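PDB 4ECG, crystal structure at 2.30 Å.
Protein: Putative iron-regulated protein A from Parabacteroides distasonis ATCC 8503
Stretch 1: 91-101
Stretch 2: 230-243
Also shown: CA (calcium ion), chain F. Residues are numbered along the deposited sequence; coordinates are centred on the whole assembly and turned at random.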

# COMPACT_ATOMS: atom_id res chain seq x y z
N SER A 91 -1.67 3.48 2.74
CA SER A 91 -1.54 2.90 4.07
C SER A 91 -0.38 1.95 4.19
O SER A 91 -0.19 1.34 5.24
N GLU A 92 0.42 1.84 3.13
CA GLU A 92 1.51 0.88 3.12
C GLU A 92 2.72 1.31 3.95
O GLU A 92 3.64 0.48 4.14
N ALA A 93 2.72 2.54 4.46
CA ALA A 93 3.80 2.96 5.39
C ALA A 93 3.53 2.42 6.79
O ALA A 93 4.39 2.51 7.66
N PHE A 94 2.32 1.86 7.00
CA PHE A 94 1.97 1.25 8.25
C PHE A 94 1.22 -0.10 8.12
O PHE A 94 0.06 -0.26 8.53
N LEU A 95 1.93 -1.07 7.58
CA LEU A 95 1.42 -2.43 7.43
C LEU A 95 1.63 -3.20 8.72
O LEU A 95 1.15 -4.34 8.85
N PHE A 96 2.35 -2.61 9.67
CA PHE A 96 2.44 -3.22 11.00
C PHE A 96 1.09 -3.26 11.65
O PHE A 96 0.20 -2.55 11.24
N GLY A 97 0.95 -4.09 12.68
CA GLY A 97 -0.32 -4.16 13.38
C GLY A 97 -1.27 -5.08 12.65
O GLY A 97 -0.90 -6.17 12.27
N VAL A 98 -2.51 -4.67 12.46
CA VAL A 98 -3.53 -5.64 12.07
C VAL A 98 -3.25 -6.19 10.65
O VAL A 98 -3.39 -7.38 10.40
N ALA A 99 -2.83 -5.32 9.73
CA ALA A 99 -2.56 -5.75 8.36
C ALA A 99 -1.57 -6.95 8.34
O ALA A 99 -1.78 -7.95 7.66
N ASP A 100 -0.50 -6.82 9.12
CA ASP A 100 0.49 -7.87 9.30
C ASP A 100 -0.07 -9.06 10.09
O ASP A 100 -0.01 -10.18 9.64
N LEU A 101 -0.64 -8.80 11.25
CA LEU A 101 -0.96 -9.85 12.19
C LEU A 101 -2.07 -10.81 11.73
O LEU A 101 -2.04 -12.03 12.04
N GLU A 230 9.79 3.75 16.70
CA GLU A 230 10.64 2.82 15.87
C GLU A 230 9.74 1.99 14.95
O GLU A 230 10.08 1.78 13.80
N LEU A 231 8.56 1.60 15.44
CA LEU A 231 7.60 0.83 14.64
C LEU A 231 7.14 1.62 13.42
O LEU A 231 7.05 1.08 12.30
N MSE A 232 6.87 2.91 13.62
CA MSE A 232 6.37 3.77 12.52
C MSE A 232 7.41 3.81 11.43
O MSE A 232 7.06 3.80 10.27
N LEU A 233 8.70 3.87 11.82
CA LEU A 233 9.81 4.12 10.87
C LEU A 233 10.38 2.84 10.27
O LEU A 233 11.15 2.91 9.33
N ASN A 234 9.95 1.69 10.77
CA ASN A 234 10.67 0.44 10.56
C ASN A 234 10.70 -0.06 9.12
O ASN A 234 9.80 0.24 8.34
N GLY A 235 11.70 -0.92 8.86
CA GLY A 235 12.05 -1.40 7.54
C GLY A 235 11.40 -2.69 7.09
O GLY A 235 11.58 -3.10 5.91
N ASN A 236 10.72 -3.38 8.01
CA ASN A 236 9.96 -4.60 7.64
C ASN A 236 8.61 -4.22 7.06
O ASN A 236 8.26 -4.62 5.94
N ASN A 237 7.87 -3.40 7.83
CA ASN A 237 6.50 -3.03 7.48
C ASN A 237 6.08 -1.59 7.86
O ASN A 237 4.88 -1.23 7.85
N GLY A 238 7.07 -0.73 8.11
CA GLY A 238 6.84 0.69 8.33
C GLY A 238 7.33 1.60 7.22
O GLY A 238 7.42 1.20 6.06
N MSE A 239 7.67 2.84 7.57
CA MSE A 239 8.00 3.83 6.55
C MSE A 239 9.18 3.40 5.65
O MSE A 239 9.05 3.43 4.44
N ALA A 240 10.28 2.93 6.25
CA ALA A 240 11.44 2.52 5.46
C ALA A 240 11.17 1.25 4.66
O ALA A 240 11.75 1.02 3.63
N GLY A 241 10.23 0.44 5.12
CA GLY A 241 9.88 -0.78 4.37
C GLY A 241 9.32 -0.42 3.02
O GLY A 241 9.73 -1.00 1.98
N ILE A 242 8.37 0.53 3.03
CA ILE A 242 7.66 0.88 1.78
C ILE A 242 8.53 1.71 0.81
O ILE A 242 8.52 1.41 -0.41
N SER A 243 9.34 2.66 1.32
CA SER A 243 10.33 3.32 0.44
C SER A 243 11.22 2.32 -0.26
O SER A 243 11.48 2.40 -1.46

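The contact buries 512 Å², both sides summed, and its polar core is the carbonyl of Asn-237. Leu-95 N donates to Asn-237 O at 3.0 Å (138° at hydrogen); Phe-96 N adds a weak bond to Asn-237 O at 3.4 Å and 130°. Water 1 joins the stretches, donating to Glu-92 O at 2.6 Å and to Gly-238 O at 2.8 Å. Ala-93 O lies 3.3 Å from Met-239 N, but the angle is poor and that NH instead serves Met-232 O at 2.9 Å; what Ala-93 O does receive is a CA-H...O contact from Gly-238 CA at 3.1 Å.

Phe-96 (chi1 p, 50°) points toward stretch 2. Leu-231 (t, p) covers one ring face, its CG 3.9 Å from the Phe-96 ring centroid and 17° off the normal. Beside the ring, Asn-234 (chi1 90°) uses both ends of its amide: ND2 donates to Leu-231 O at 2.6 Å and Asn-237 OD1 at 2.8 Å, while OD1 accepts from Asn-236 N at 2.8 Å and Asn-237 N at 2.9 Å.

Ile-242 (t, p) also points in; its CG2 sits 4.0 Å from Ala-93 CB. Glu-92 (m, t) brings OE1 to 3.3 Å from Ile-242 CD1, while its OE2 binds calcium at 2.8 Å.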

# COMPACT_ATOMS: atom_id res chain seq x y z
CB SER A 91 -2.83 2.18 4.46
OG SER A 91 -2.87 0.88 3.91
CB GLU A 92 1.90 0.46 1.70
CG GLU A 92 0.84 -0.46 1.07
CD GLU A 92 1.32 -1.30 -0.12
OE1 GLU A 92 2.51 -1.70 -0.17
OE2 GLU A 92 0.46 -1.61 -1.00
CB ALA A 93 3.98 4.48 5.43
CB PHE A 94 1.20 2.25 9.13
CG PHE A 94 0.14 3.04 8.43
CD1 PHE A 94 0.45 4.20 7.77
CD2 PHE A 94 -1.17 2.64 8.47
CE1 PHE A 94 -0.55 4.97 7.17
CE2 PHE A 94 -2.15 3.38 7.87
CZ PHE A 94 -1.85 4.56 7.22
CB LEU A 95 2.12 -3.16 6.29
CG LEU A 95 1.64 -2.75 4.91
CD1 LEU A 95 2.69 -3.25 3.92
CD2 LEU A 95 0.23 -3.33 4.67
CB PHE A 96 3.45 -2.54 11.91
CG PHE A 96 3.31 -1.07 12.00
CD1 PHE A 96 2.43 -0.50 12.88
CD2 PHE A 96 4.09 -0.23 11.20
CE1 PHE A 96 2.35 0.88 13.02
CE2 PHE A 96 3.99 1.15 11.29
CZ PHE A 96 3.12 1.72 12.21
CB VAL A 98 -4.95 -5.04 12.21
CG1 VAL A 98 -6.04 -6.07 11.87
CG2 VAL A 98 -5.20 -4.53 13.61
CB ALA A 99 -2.06 -4.58 7.51
CB ASP A 100 1.72 -7.31 10.04
CG ASP A 100 2.84 -8.33 10.20
OD1 ASP A 100 3.41 -8.71 9.18
OD2 ASP A 100 3.16 -8.71 11.35
CB LEU A 101 -1.27 -9.22 13.58
CG LEU A 101 -0.03 -8.70 14.37
CD1 LEU A 101 -0.51 -8.04 15.65
CD2 LEU A 101 1.05 -9.80 14.65
CB GLU A 230 11.51 1.88 16.75
CG GLU A 230 12.50 0.95 16.00
CD GLU A 230 13.26 -0.05 16.91
OE1 GLU A 230 12.84 -0.24 18.09
OE2 GLU A 230 14.29 -0.62 16.47
CB LEU A 231 6.40 0.43 15.50
CG LEU A 231 5.50 -0.71 15.07
CD1 LEU A 231 6.33 -1.98 14.87
CD2 LEU A 231 4.43 -0.89 16.11
CB MSE A 232 6.09 5.22 12.97
CG MSE A 232 4.89 5.43 13.95
SE MSE A 232 4.83 7.20 14.71
CE MSE A 232 4.52 8.20 13.10
CB LEU A 233 10.94 4.89 11.56
CG LEU A 233 10.64 6.38 11.75
CD1 LEU A 233 11.37 6.94 12.96
CD2 LEU A 233 11.00 7.15 10.49
CB ASN A 234 10.17 -0.69 11.51
CG ASN A 234 9.04 -1.52 10.92
OD1 ASN A 234 9.27 -2.52 10.21
ND2 ASN A 234 7.80 -1.13 11.25
CB ASN A 236 9.71 -5.50 8.85
CG ASN A 236 10.97 -6.15 9.36
OD1 ASN A 236 12.08 -5.79 8.93
ND2 ASN A 236 10.82 -7.15 10.29
CB ASN A 237 5.59 -4.05 8.14
CG ASN A 237 5.78 -4.10 9.64
OD1 ASN A 237 6.16 -3.11 10.26
ND2 ASN A 237 5.55 -5.26 10.22
CB MSE A 239 8.21 5.21 7.17
CG MSE A 239 6.91 5.80 7.75
SE MSE A 239 7.24 7.01 9.23
CE MSE A 239 7.48 8.57 8.13
CB ALA A 240 12.69 2.38 6.32
CB ILE A 242 6.29 1.53 2.03
CG1 ILE A 242 5.50 1.56 0.71
CG2 ILE A 242 6.42 2.93 2.60
CD1 ILE A 242 5.21 0.20 0.07
CB SER A 243 11.18 4.35 1.19
OG SER A 243 11.95 3.78 2.22
CA CA F . 0.38 -3.48 -3.01
O HOH W 1 5.83 -0.77 4.93